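Side-chain contacts in ABC transporter substrate-binding protein-branched chain amino acid transport (Streptococcus pneumoniae, PDB 4GNR), which binds isoleucine and probably delivers branched-chain amino acids to an ABC transporter as its substrate-binding protein, LivJ: residues 131-136 with 249-254; 139-144 with 222-227; 336-341 with 346-351. All coordinates share one frame; numbering follows the deposited sequence. Where two conformers were deposited one is given.

Contact 1: 131-136 with 249-254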
ATOM      1  N   LYS A 131       3.561  11.164  10.741  1.00  7.85           N
ATOM      2  CA  LYS A 131       3.078  12.487  11.174  1.00  8.35           C
ATOM      3  C   LYS A 131       1.571  12.462  11.387  1.00  7.66           C
ATOM      4  O   LYS A 131       1.064  12.985  12.371  1.00  8.79           O
ATOM      5  CB  LYS A 131       3.438  13.564  10.139  1.00  9.58           C
ATOM      6  CG  LYS A 131       4.897  13.897  10.030  1.00 11.69           C
ATOM      7  CD  LYS A 131       5.181  14.770   8.825  1.00 14.37           C
ATOM      8  CE  LYS A 131       6.629  15.094   8.659  1.00 18.10           C
ATOM      9  NZ  LYS A 131       6.759  15.779   7.362  1.00 21.69           N
ATOM     10  N   ILE A 132       0.861  11.857  10.433  1.00  7.59           N
ATOM     11  CA  ILE A 132      -0.594  11.740  10.551  1.00  7.46           C
ATOM     12  C   ILE A 132      -0.959  10.921  11.794  1.00  7.22           C
ATOM     13  O   ILE A 132      -1.868  11.283  12.542  1.00  8.44           O
ATOM     14  CB  ILE A 132      -1.179  11.130   9.291  1.00  7.94           C
ATOM     15  CG1 ILE A 132      -1.161  12.181   8.160  1.00  8.40           C
ATOM     16  CG2 ILE A 132      -2.593  10.612   9.552  1.00  9.99           C
ATOM     17  CD1 ILE A 132      -1.538  11.559   6.809  1.00  9.83           C
ATOM     18  N   ILE A 133      -0.277   9.791  11.997  1.00  7.14           N
ATOM     19  CA  ILE A 133      -0.572   8.966  13.162  1.00  7.27           C
ATOM     20  C   ILE A 133      -0.343   9.778  14.450  1.00  7.72           C
ATOM     21  O   ILE A 133      -1.165   9.756  15.366  1.00  8.66           O
ATOM     22  CB  ILE A 133       0.222   7.648  13.123  1.00  7.92           C
ATOM     23  CG1 ILE A 133      -0.291   6.759  11.973  1.00  7.74           C
ATOM     24  CG2 ILE A 133       0.106   6.907  14.455  1.00  8.94           C
ATOM     25  CD1 ILE A 133       0.625   5.584  11.623  1.00 10.03           C
ATOM     26  N   SER A 134       0.785  10.460  14.546  1.00  7.88           N
ATOM     27  CA  SER A 134       1.054  11.306  15.728  1.00  8.66           C
ATOM     28  C   SER A 134      -0.051  12.353  15.941  1.00  8.82           C
ATOM     29  O   SER A 134      -0.591  12.503  17.044  1.00  9.84           O
ATOM     30  CB  SER A 134       2.394  12.011  15.608  1.00  9.69           C
ATOM     31  OG  SER A 134       2.673  12.788  16.764  1.00 11.97           O
ATOM     32  N   ASN A 135      -0.408  13.076  14.882  1.00  8.91           N
ATOM     33  CA  ASN A 135      -1.455  14.095  15.018  1.00  9.51           C
ATOM     34  C   ASN A 135      -2.791  13.491  15.449  1.00  9.43           C
ATOM     35  O   ASN A 135      -3.495  14.041  16.291  1.00 10.53           O
ATOM     36  CB  ASN A 135      -1.674  14.833  13.681  1.00 10.85           C
ATOM     37  CG  ASN A 135      -0.493  15.679  13.230  1.00 13.03           C
ATOM     38  OD1 ASN A 135       0.417  15.985  14.004  1.00 16.54           O
ATOM     39  ND2 ASN A 135      -0.529  16.087  11.958  1.00 17.02           N
ATOM     40  N   TYR A 136      -3.141  12.362  14.848  1.00  9.05           N
ATOM     41  CA  TYR A 136      -4.441  11.735  15.109  1.00  8.84           C
ATOM     42  C   TYR A 136      -4.522  11.200  16.539  1.00  9.32           C
ATOM     43  O   TYR A 136      -5.503  11.419  17.273  1.00 10.41           O
ATOM     44  CB  TYR A 136      -4.715  10.625  14.084  1.00  9.30           C
ATOM     45  CG  TYR A 136      -6.133  10.148  14.121  1.00  9.34           C
ATOM     46  CD1 TYR A 136      -6.530   9.093  14.944  1.00 10.07           C
ATOM     47  CD2 TYR A 136      -7.107  10.791  13.376  1.00  9.55           C
ATOM     48  CE1 TYR A 136      -7.858   8.677  14.988  1.00 10.30           C
ATOM     49  CE2 TYR A 136      -8.444  10.385  13.411  1.00 10.61           C
ATOM     50  CZ  TYR A 136      -8.814   9.330  14.232  1.00 10.69           C
ATOM     51  OH  TYR A 136     -10.122   8.899  14.316  1.00 12.89           O
ATOM     52  N   TYR A 249      -7.783   1.810  14.299  1.00  8.21           N
ATOM     53  CA  TYR A 249      -7.693   2.990  13.440  1.00  7.81           C
ATOM     54  C   TYR A 249      -6.515   2.794  12.517  1.00  7.66           C
ATOM     55  O   TYR A 249      -5.473   2.325  12.972  1.00  8.91           O
ATOM     56  CB  TYR A 249      -7.485   4.254  14.277  1.00  8.77           C
ATOM     57  CG  TYR A 249      -8.617   4.493  15.247  1.00  9.18           C
ATOM     58  CD1 TYR A 249      -8.632   3.849  16.485  1.00 10.54           C
ATOM     59  CD2 TYR A 249      -9.667   5.335  14.930  1.00 10.37           C
ATOM     60  CE1 TYR A 249      -9.678   4.012  17.374  1.00 11.52           C
ATOM     61  CE2 TYR A 249     -10.714   5.537  15.815  1.00 12.51           C
ATOM     62  CZ  TYR A 249     -10.715   4.874  17.040  1.00 13.15           C
ATOM     63  OH  TYR A 249     -11.757   5.054  17.937  1.00 16.55           O
ATOM     64  N   PHE A 250      -6.649   3.134  11.241  1.00  6.91           N
ATOM     65  CA  PHE A 250      -5.496   2.991  10.339  1.00  7.14           C
ATOM     66  C   PHE A 250      -5.624   3.883   9.110  1.00  6.48           C
ATOM     67  O   PHE A 250      -6.713   4.273   8.684  1.00  6.86           O
ATOM     68  CB  PHE A 250      -5.266   1.521   9.897  1.00  6.97           C
ATOM     69  CG  PHE A 250      -6.461   0.880   9.237  1.00  7.18           C
ATOM     70  CD1 PHE A 250      -7.403   0.209  10.001  1.00  8.26           C
ATOM     71  CD2 PHE A 250      -6.641   0.916   7.858  1.00  7.80           C
ATOM     72  CE1 PHE A 250      -8.494  -0.389   9.417  1.00  9.40           C
ATOM     73  CE2 PHE A 250      -7.739   0.318   7.270  1.00  8.52           C
ATOM     74  CZ  PHE A 250      -8.668  -0.334   8.053  1.00  9.11           C
ATOM     75  N   ILE A 251      -4.468   4.169   8.524  1.00  6.64           N
ATOM     76  CA  ILE A 251      -4.392   4.991   7.339  1.00  7.07           C
ATOM     77  C   ILE A 251      -4.756   4.214   6.085  1.00  6.53           C
ATOM     78  O   ILE A 251      -4.348   3.061   5.904  1.00  7.15           O
ATOM     79  CB  ILE A 251      -2.959   5.553   7.164  1.00  7.76           C
ATOM     80  CG1 ILE A 251      -2.652   6.475   8.337  1.00 10.47           C
ATOM     81  CG2 ILE A 251      -2.812   6.281   5.831  1.00  9.99           C
ATOM     82  CD1 ILE A 251      -1.319   7.129   8.290  1.00 11.08           C
ATOM     83  N   SER A 252      -5.528   4.865   5.210  1.00  7.25           N
ATOM     84  CA  SER A 252      -5.880   4.293   3.924  1.00  7.47           C
ATOM     85  C   SER A 252      -5.818   5.382   2.861  1.00  7.24           C
ATOM     86  O   SER A 252      -5.951   6.560   3.126  1.00  9.38           O
ATOM     87  CB  SER A 252      -7.266   3.674   3.939  1.00  7.99           C
ATOM     88  OG  SER A 252      -7.548   3.054   2.710  1.00 11.44           O
ATOM     89  N   GLY A 253      -5.698   4.967   1.612  1.00  8.78           N
ATOM     90  CA  GLY A 253      -5.690   5.883   0.469  1.00  9.35           C
ATOM     91  C   GLY A 253      -6.933   5.785  -0.384  1.00  9.24           C
ATOM     92  O   GLY A 253      -6.954   6.333  -1.467  1.00 11.45           O
ATOM     93  N   PHE A 254      -7.966   5.133   0.135  1.00  9.43           N
ATOM     94  CA  PHE A 254      -9.216   4.916  -0.590  1.00  9.98           C
ATOM     95  C   PHE A 254     -10.362   4.763   0.404  1.00 10.02           C
ATOM     96  O   PHE A 254     -10.252   4.010   1.365  1.00 12.31           O
ATOM     97  CB  PHE A 254      -9.117   3.623  -1.457  1.00 10.13           C
ATOM     98  CG  PHE A 254     -10.356   3.340  -2.320  1.00 10.42           C
ATOM     99  CD1 PHE A 254     -10.652   4.168  -3.379  1.00 10.35           C
ATOM    100  CD2 PHE A 254     -11.184   2.262  -2.101  1.00 12.80           C
ATOM    101  CE1 PHE A 254     -11.753   3.966  -4.185  1.00 11.56           C
ATOM    102  CE2 PHE A 254     -12.291   2.047  -2.928  1.00 14.43           C
ATOM    103  CZ  PHE A 254     -12.570   2.927  -3.959  1.00 12.46           C
TER

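Contact 2: 139-144 with 222-227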
ATOM      1  N   GLU A 139      -4.509  14.506  18.886  1.00 12.62           N
ATOM      2  CA  GLU A 139      -5.645  15.435  18.789  1.00 14.47           C
ATOM      3  C   GLU A 139      -7.037  14.844  18.632  1.00 14.59           C
ATOM      4  O   GLU A 139      -8.029  15.500  18.974  1.00 17.17           O
ATOM      5  CB  GLU A 139      -5.336  16.488  17.686  1.00 16.08           C
ATOM      6  CG  GLU A 139      -4.020  17.305  17.988  1.00 18.04           C
ATOM      7  CD  GLU A 139      -3.690  18.482  17.037  1.00 21.05           C
ATOM      8  OE1 GLU A 139      -4.476  18.803  16.116  1.00 23.64           O
ATOM      9  OE2 GLU A 139      -2.611  19.111  17.238  1.00 23.75           O
ATOM     10  N   LYS A 140      -7.115  13.615  18.129  0.50 14.05           N
ATOM     11  CA  LYS A 140      -8.417  12.932  17.901  0.50 13.72           C
ATOM     12  C   LYS A 140      -8.716  11.784  18.916  0.50 14.06           C
ATOM     13  O   LYS A 140      -9.880  11.537  19.283  0.50 14.99           O
ATOM     14  CB  LYS A 140      -8.507  12.456  16.447  0.50 13.56           C
ATOM     15  CG  LYS A 140      -8.260  13.570  15.380  0.50 13.66           C
ATOM     16  CD  LYS A 140      -9.261  14.702  15.381  0.50 15.80           C
ATOM     17  CE  LYS A 140      -8.982  15.679  14.243  0.50 17.95           C
ATOM     18  NZ  LYS A 140     -10.010  16.752  14.174  0.50 20.17           N
ATOM     19  N   LEU A 141      -7.674  11.039  19.288  1.00 13.17           N
ATOM     20  CA  LEU A 141      -7.760   9.937  20.296  1.00 14.62           C
ATOM     21  C   LEU A 141      -7.410  10.433  21.692  1.00 14.90           C
ATOM     22  O   LEU A 141      -7.491   9.688  22.678  1.00 18.00           O
ATOM     23  CB  LEU A 141      -6.938   8.703  19.916  1.00 14.19           C
ATOM     24  CG  LEU A 141      -7.374   8.014  18.632  1.00 13.49           C
ATOM     25  CD1 LEU A 141      -6.502   6.792  18.351  1.00 15.30           C
ATOM     26  CD2 LEU A 141      -8.831   7.619  18.663  1.00 15.79           C
ATOM     27  N   ASN A 142      -6.990  11.692  21.744  0.50 15.02           N
ATOM     28  CA  ASN A 142      -6.629  12.389  22.989  0.50 15.55           C
ATOM     29  C   ASN A 142      -5.686  11.564  23.855  0.50 15.17           C
ATOM     30  O   ASN A 142      -5.924  11.299  25.046  0.50 15.32           O
ATOM     31  CB  ASN A 142      -7.897  12.811  23.731  0.50 16.26           C
ATOM     32  CG  ASN A 142      -8.730  13.812  22.934  0.50 16.57           C
ATOM     33  OD1 ASN A 142      -8.202  14.739  22.324  0.50 16.45           O
ATOM     34  ND2 ASN A 142     -10.044  13.647  22.973  0.50 17.94           N
ATOM     35  N   ALA A 143      -4.638  11.088  23.196  1.00 14.23           N
ATOM     36  CA  ALA A 143      -3.593  10.304  23.868  1.00 14.45           C
ATOM     37  C   ALA A 143      -2.305  11.019  24.299  1.00 14.99           C
ATOM     38  O   ALA A 143      -1.510  11.410  23.457  1.00 17.34           O
ATOM     39  CB  ALA A 143      -3.237   9.100  22.955  1.00 16.30           C
ATOM     40  N   LYS A 144      -2.125  11.180  25.612  1.00 14.43           N
ATOM     41  CA  LYS A 144      -0.923  11.795  26.196  1.00 15.96           C
ATOM     42  C   LYS A 144       0.165  10.743  26.483  1.00 13.69           C
ATOM     43  O   LYS A 144       1.317  11.084  26.748  1.00 15.24           O
ATOM     44  CB  LYS A 144      -1.263  12.560  27.469  1.00 17.75           C
ATOM     45  CG  LYS A 144      -2.257  13.697  27.251  1.00 21.92           C
ATOM     46  CD  LYS A 144      -2.529  14.483  28.530  1.00 26.33           C
ATOM     47  CE  LYS A 144      -1.278  15.162  29.067  1.00 28.94           C
ATOM     48  NZ  LYS A 144      -0.719  16.152  28.108  1.00 31.54           N
ATOM     49  N   ASP A 222      -8.038  -3.160  25.604  1.00 12.44           N
ATOM     50  CA  ASP A 222      -9.126  -2.586  24.789  1.00 12.81           C
ATOM     51  C   ASP A 222      -8.863  -1.244  24.144  1.00 11.22           C
ATOM     52  O   ASP A 222      -9.631  -0.802  23.283  1.00 12.64           O
ATOM     53  CB  ASP A 222     -10.377  -2.453  25.671  1.00 14.13           C
ATOM     54  CG  ASP A 222     -10.891  -3.771  26.118  1.00 18.62           C
ATOM     55  OD1 ASP A 222     -10.633  -4.750  25.393  1.00 22.38           O
ATOM     56  OD2 ASP A 222     -11.558  -3.824  27.172  1.00 21.99           O
ATOM     57  N   LYS A 223      -7.799  -0.586  24.563  1.00 11.08           N
ATOM     58  CA  LYS A 223      -7.455   0.740  24.055  1.00 10.42           C
ATOM     59  C   LYS A 223      -7.193   0.727  22.545  1.00 10.21           C
ATOM     60  O   LYS A 223      -6.884  -0.309  21.948  1.00 10.63           O
ATOM     61  CB  LYS A 223      -6.238   1.318  24.786  1.00 11.01           C
ATOM     62  CG  LYS A 223      -6.495   1.839  26.212  1.00 13.58           C
ATOM     63  CD  LYS A 223      -7.417   3.092  26.250  1.00 13.64           C
ATOM     64  CE  LYS A 223      -7.665   3.621  27.630  1.00 17.20           C
ATOM     65  NZ  LYS A 223      -8.559   4.811  27.572  1.00 19.13           N
ATOM     66  N   PRO A 224      -7.332   1.899  21.906  1.00  9.86           N
ATOM     67  CA  PRO A 224      -7.093   1.979  20.465  1.00  9.45           C
ATOM     68  C   PRO A 224      -5.759   1.408  20.019  1.00  9.57           C
ATOM     69  O   PRO A 224      -4.738   1.621  20.674  1.00 10.46           O
ATOM     70  CB  PRO A 224      -7.129   3.492  20.212  1.00 10.21           C
ATOM     71  CG  PRO A 224      -8.124   4.005  21.229  1.00 10.14           C
ATOM     72  CD  PRO A 224      -7.802   3.181  22.466  1.00 10.32           C
ATOM     73  N   ILE A 225      -5.816   0.668  18.911  1.00  9.03           N
ATOM     74  CA  ILE A 225      -4.624   0.120  18.207  1.00  9.04           C
ATOM     75  C   ILE A 225      -4.641   0.864  16.860  1.00  8.83           C
ATOM     76  O   ILE A 225      -5.648   0.813  16.147  1.00  9.66           O
ATOM     77  CB  ILE A 225      -4.607  -1.383  18.094  1.00  9.63           C
ATOM     78  CG1 ILE A 225      -4.493  -1.974  19.513  1.00  9.93           C
ATOM     79  CG2 ILE A 225      -3.427  -1.838  17.217  1.00 10.51           C
ATOM     80  CD1 ILE A 225      -4.620  -3.479  19.542  1.00 11.19           C
ATOM     81  N   VAL A 226      -3.537   1.543  16.536  1.00  8.76           N
ATOM     82  CA  VAL A 226      -3.453   2.408  15.368  1.00  8.21           C
ATOM     83  C   VAL A 226      -2.326   1.971  14.455  1.00  7.57           C
ATOM     84  O   VAL A 226      -1.198   1.747  14.906  1.00  9.01           O
ATOM     85  CB  VAL A 226      -3.207   3.860  15.845  1.00  9.23           C
ATOM     86  CG1 VAL A 226      -3.255   4.849  14.670  1.00 10.25           C
ATOM     87  CG2 VAL A 226      -4.215   4.275  16.914  1.00 11.28           C
ATOM     88  N   GLY A 227      -2.639   1.867  13.174  1.00  7.24           N
ATOM     89  CA  GLY A 227      -1.672   1.413  12.199  1.00  7.79           C
ATOM     90  C   GLY A 227      -1.555   2.293  10.983  1.00  6.72           C
ATOM     91  O   GLY A 227      -2.320   3.228  10.748  1.00  7.00           O
TER

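Contact 3: 336-341 with 346-351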
ATOM      1  N   TYR A 336      -6.844   8.970   4.438  1.00  7.01           N
ATOM      2  CA  TYR A 336      -7.937   8.839   5.364  1.00  7.77           C
ATOM      3  C   TYR A 336      -7.509   8.047   6.579  1.00  7.89           C
ATOM      4  O   TYR A 336      -6.660   7.157   6.493  1.00  9.36           O
ATOM      5  CB  TYR A 336      -9.091   8.014   4.737  1.00  9.15           C
ATOM      6  CG  TYR A 336      -9.581   8.569   3.423  1.00  9.57           C
ATOM      7  CD1 TYR A 336      -9.008   8.157   2.236  1.00 10.54           C
ATOM      8  CD2 TYR A 336     -10.608   9.502   3.356  1.00 12.82           C
ATOM      9  CE1 TYR A 336      -9.412   8.649   1.018  1.00 13.22           C
ATOM     10  CE2 TYR A 336     -11.024  10.011   2.133  1.00 14.57           C
ATOM     11  CZ  TYR A 336     -10.419   9.567   0.967  1.00 14.66           C
ATOM     12  OH  TYR A 336     -10.806  10.024  -0.277  1.00 19.36           O
ATOM     13  N   MET A 337      -8.042   8.414   7.740  1.00  7.87           N
ATOM     14  CA  MET A 337      -7.882   7.601   8.947  1.00  7.92           C
ATOM     15  C   MET A 337      -9.230   6.871   9.053  1.00  7.43           C
ATOM     16  O   MET A 337     -10.295   7.502   9.148  1.00  8.99           O
ATOM     17  CB  MET A 337      -7.612   8.392  10.203  1.00  8.48           C
ATOM     18  CG  MET A 337      -7.328   7.469  11.389  1.00  8.85           C
ATOM     19  SD  MET A 337      -5.788   6.521  11.288  1.00  8.97           S
ATOM     20  CE  MET A 337      -4.571   7.806  11.664  1.00 11.78           C
ATOM     21  N   MET A 338      -9.172   5.548   9.002  1.00  7.66           N
ATOM     22  CA  MET A 338     -10.332   4.678   9.069  1.00  7.90           C
ATOM     23  C   MET A 338     -10.589   4.270  10.517  1.00  8.04           C
ATOM     24  O   MET A 338      -9.661   3.984  11.250  1.00  9.03           O
ATOM     25  CB  MET A 338     -10.072   3.389   8.248  1.00  8.49           C
ATOM     26  CG  MET A 338      -9.526   3.639   6.858  1.00 10.31           C
ATOM     27  SD  MET A 338     -10.683   4.446   5.753  1.00 14.71           S
ATOM     28  CE  MET A 338     -11.242   3.059   4.779  1.00 21.50           C
ATOM     29  N   THR A 339     -11.862   4.258  10.909  1.00  8.69           N
ATOM     30  CA  THR A 339     -12.320   3.799  12.223  1.00  9.67           C
ATOM     31  C   THR A 339     -12.997   2.435  11.988  1.00  9.47           C
ATOM     32  O   THR A 339     -13.968   2.345  11.230  1.00 10.83           O
ATOM     33  CB  THR A 339     -13.363   4.737  12.825  1.00 11.01           C
ATOM     34  OG1 THR A 339     -12.760   6.005  13.095  1.00 12.03           O
ATOM     35  CG2 THR A 339     -13.928   4.165  14.149  1.00 14.10           C
ATOM     36  N   MET A 340     -12.486   1.405  12.655  1.00  9.21           N
ATOM     37  CA  MET A 340     -12.989   0.049  12.517  1.00  9.48           C
ATOM     38  C   MET A 340     -13.487  -0.544  13.830  1.00 10.07           C
ATOM     39  O   MET A 340     -12.810  -0.472  14.856  1.00 10.75           O
ATOM     40  CB  MET A 340     -11.876  -0.857  11.933  1.00  9.49           C
ATOM     41  CG  MET A 340     -12.178  -2.361  11.970  1.00  9.90           C
ATOM     42  SD  MET A 340     -10.874  -3.392  11.243  1.00 10.35           S
ATOM     43  CE  MET A 340     -11.137  -3.097   9.492  1.00 11.00           C
ATOM     44  N   ASN A 341     -14.676  -1.139  13.761  1.00 10.59           N
ATOM     45  CA  ASN A 341     -15.296  -1.843  14.894  1.00 11.41           C
ATOM     46  C   ASN A 341     -15.937  -3.111  14.335  1.00 11.84           C
ATOM     47  O   ASN A 341     -16.541  -3.095  13.270  1.00 13.04           O
ATOM     48  CB  ASN A 341     -16.279  -0.990  15.686  1.00 12.32           C
ATOM     49  CG  ASN A 341     -15.574   0.033  16.517  1.00 13.44           C
ATOM     50  OD1 ASN A 341     -14.793  -0.316  17.399  1.00 14.57           O
ATOM     51  ND2 ASN A 341     -15.847   1.306  16.262  1.00 16.24           N
ATOM     52  N   GLU A 346     -16.375   1.850   9.892  0.50 13.19           N
ATOM     53  CA  GLU A 346     -17.593   2.597  10.186  0.50 14.13           C
ATOM     54  C   GLU A 346     -17.496   4.080   9.873  0.50 14.23           C
ATOM     55  O   GLU A 346     -18.513   4.727   9.589  0.50 14.90           O
ATOM     56  CB  GLU A 346     -17.959   2.390  11.668  0.50 14.58           C
ATOM     57  CG  GLU A 346     -18.369   0.939  11.999  0.50 14.15           C
ATOM     58  CD  GLU A 346     -18.692   0.701  13.468  0.50 15.40           C
ATOM     59  OE1 GLU A 346     -18.183   1.449  14.333  0.50 16.19           O
ATOM     60  OE2 GLU A 346     -19.428  -0.265  13.753  0.50 18.90           O
ATOM     61  N   ALA A 347     -16.271   4.582   9.797  1.00 14.21           N
ATOM     62  CA  ALA A 347     -16.032   6.009   9.572  1.00 14.23           C
ATOM     63  C   ALA A 347     -14.685   6.198   8.908  1.00 12.40           C
ATOM     64  O   ALA A 347     -13.795   5.362   9.048  1.00 11.42           O
ATOM     65  CB  ALA A 347     -16.072   6.803  10.894  1.00 15.37           C
ATOM     66  N   ALA A 348     -14.578   7.273   8.146  1.00 12.14           N
ATOM     67  CA  ALA A 348     -13.342   7.643   7.480  1.00 11.66           C
ATOM     68  C   ALA A 348     -13.226   9.166   7.629  1.00 10.95           C
ATOM     69  O   ALA A 348     -14.224   9.882   7.515  1.00 13.44           O
ATOM     70  CB  ALA A 348     -13.333   7.231   6.002  1.00 13.31           C
ATOM     71  N   GLU A 349     -12.014   9.638   7.932  0.50  9.32           N
ATOM     72  CA  GLU A 349     -11.686  11.071   8.119  0.50  9.53           C
ATOM     73  C   GLU A 349     -10.497  11.469   7.245  0.50  9.18           C
ATOM     74  O   GLU A 349      -9.421  10.886   7.387  0.50  9.28           O
ATOM     75  CB  GLU A 349     -11.306  11.337   9.587  0.50  9.83           C
ATOM     76  CG  GLU A 349     -12.421  11.030  10.571  0.50 10.60           C
ATOM     77  CD  GLU A 349     -11.922  11.038  12.011  0.50 12.22           C
ATOM     78  OE1 GLU A 349     -11.786   9.933  12.561  0.50  9.55           O
ATOM     79  OE2 GLU A 349     -11.537  12.102  12.549  0.50 15.08           O
ATOM     80  N   VAL A 350     -10.670  12.475   6.385  1.00  9.83           N
ATOM     81  CA  VAL A 350      -9.561  12.939   5.543  1.00  9.85           C
ATOM     82  C   VAL A 350      -8.525  13.557   6.486  1.00  9.79           C
ATOM     83  O   VAL A 350      -8.859  14.387   7.316  1.00 12.04           O
ATOM     84  CB  VAL A 350     -10.009  13.957   4.496  1.00 10.62           C
ATOM     85  CG1 VAL A 350      -8.823  14.536   3.763  1.00 11.97           C
ATOM     86  CG2 VAL A 350     -10.988  13.296   3.531  1.00 12.83           C
ATOM     87  N   VAL A 351      -7.273  13.142   6.327  1.00  9.31           N
ATOM     88  CA  VAL A 351      -6.171  13.585   7.160  1.00  9.68           C
ATOM     89  C   VAL A 351      -4.952  13.926   6.334  1.00  9.57           C
ATOM     90  O   VAL A 351      -4.733  13.355   5.279  1.00  9.70           O
ATOM     91  CB  VAL A 351      -5.790  12.485   8.212  1.00 10.27           C
ATOM     92  CG1 VAL A 351      -6.860  12.356   9.291  1.00 12.35           C
ATOM     93  CG2 VAL A 351      -5.536  11.134   7.537  1.00 10.07           C
TER
HETATM   94  O   HOH W   1     -12.347   7.696  11.055  1.00 11.89           O

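Contact 1: 131-136 with 249-254
Helix 131-136 packs on strand 249-252 with Ile133 nearest Ile251, the two axes 9.6 Å apart at closest and running roughly antiparallel at 144°. The strand sends Ile251 towards the helix, and its terminal methyl does the touching: CD1 of Ile251 sits 3.9 Å from CG2 of Ile132 and 3.8 Å from CG1 of Ile133. Ile132 offers its short branch, which is anti to the backbone N (CG1 has chi1 -74°), while Ile133 offers the flank of its longer one. One helix turn on, Tyr136 meets Tyr249. The side chains cross at about a right angle, with ring centroids 5.8 Å apart and planes inclined at 44°. CE1 of Tyr136 comes within 3.8 Å of CD2 of Tyr249, and the Tyr136 hydroxyl also meets this corner, OH to CD2 of Tyr249 3.6 Å. Phe164 of helix 155-167 also packs on Ile133. No hydrogen bond joins the two segments, and the Tyr136 hydroxyl that reaches Tyr249 has its partner in Glu349, on the last strand of the sheet; the helix is therefore held on the sheet here by dispersion and apolar burial, as in the layered lobes of periplasmic binding proteins.

Contact 2: 139-144 with 222-227
Leu141 reaches from the turn after helix 126-139 to Pro224, just before strand 225-227, and to Val226 within it, and a single methyl carries the whole contact. CD1 of Leu141 lies 3.8 Å from CB of Pro224 and 3.7 Å from CG2 of Val226, wedged against two residues that both point towards the turn while the intervening Ile225 points away to helix 206-218. The Leu141 chain and its two partners run alongside in opposing senses, with 8.0 Å between the CA atoms of Leu141 and Pro224. With chi2 at -179°, CD1 continues the extended line of the side chain and arrives first; in Val226 the branch that meets it is CG2, the one beside the backbone N, since CG1 stands anti to that N (chi1 -174°). Tyr249 on the neighbouring strand packs against both Leu141 and Pro224, and Ile133 and Val137 of the helix cover Val226, so the inner end of this patch is closely filled. The outer side is different. Leu141 and Pro224 are themselves only partly covered, and the flanking Lys140, Asn142, Asp222 and Lys223 are exposed to solvent. Asn142 takes positive phi (49°) as the first residue to leave helical geometry, turning the chain towards strand 145-151; on the way, Ala143 O is hydrogen-bonded to Tyr168 OH. The contact thus joins a helix-to-strand turn to the N-terminal end of an inner parallel strand, in a Rossmann-like alpha/beta lobe of the periplasmic-binding-protein fold.

Contact 3: 336-341 with 346-351
Strands 336-341 and 346-351 form an antiparallel beta hairpin with a classic bulge, where Glu346 and Ala347 both face Thr339. Met337 and Glu349 make a hydrogen-bonded pair: Met337 N donates to Glu349 O at 2.9 Å, and Glu349 N returns a bond to Met337 O. The next exchange is shared over the bulge. Thr339 N gives an almost straight bond (175°) to Ala347 O, whereas Thr339 O accepts from Glu346 N at 2.8 Å.

On the face carrying Tyr336, Met338, Ala348 and Val350 the contacts are apolar. CE2 of Tyr336 lies 3.6 Å from CG2 of Val350, the two side chains running side by side, and SD of Met338 rests on CB of Ala348. On the face of Met337, Thr339 and Glu349 the polar groups gather round a water. It donates to Met337 O, which thus has two partners, and to Glu349 OE1, and accepts from Thr339 OG1. Thr339 OG1 and Glu349 OE1 are 4.1 Å apart, so the water bridges what the side chains do not span. Glu349 OE1 also bonds the hydroxyl of Tyr136 on helix 126-139; two partners would help to steady this carboxylate and probably favour its charged form.

At the bulge, Glu346 also meets Asn341, extended beyond CG (chi2 178°) so that its carboxylate reaches the amide. OD1 of Asn341 is taken by the backbone N of Asn247, which leaves its amide nitrogen to turn to Glu346. Both glutamates have a second conformer, and their side-chain bonds hold for the ones described. ND2 of Asn341 donates to OE1 of Glu346 at 3.0 Å, with the oxygen close to the amide plane but the nitrogen 42° out of the carboxylate plane.

How the contacts relate
All three contacts belong to one lobe and reach the same mixed sheet, in which strands 225-227, 248-252, 335-341 and 344-351 are consecutive neighbours. Contact 2 is enclosed within the span of chain between the segments of contact 1; contact 3 follows both. The centres of contacts 1 and 2 are about 11 Å apart. Those of contacts 1 and 3 are about 8 Å apart, and those of contacts 2 and 3 about 13 Å. Contact 1 touches both others, helix 126-139 running on into the turn of contact 2 while its Tyr136 bonds Glu349 of contact 3. One helix thus spans sheet strands from distant parts of the sequence, and the side chain of Ile251 is about 9 Å from the bound isoleucine.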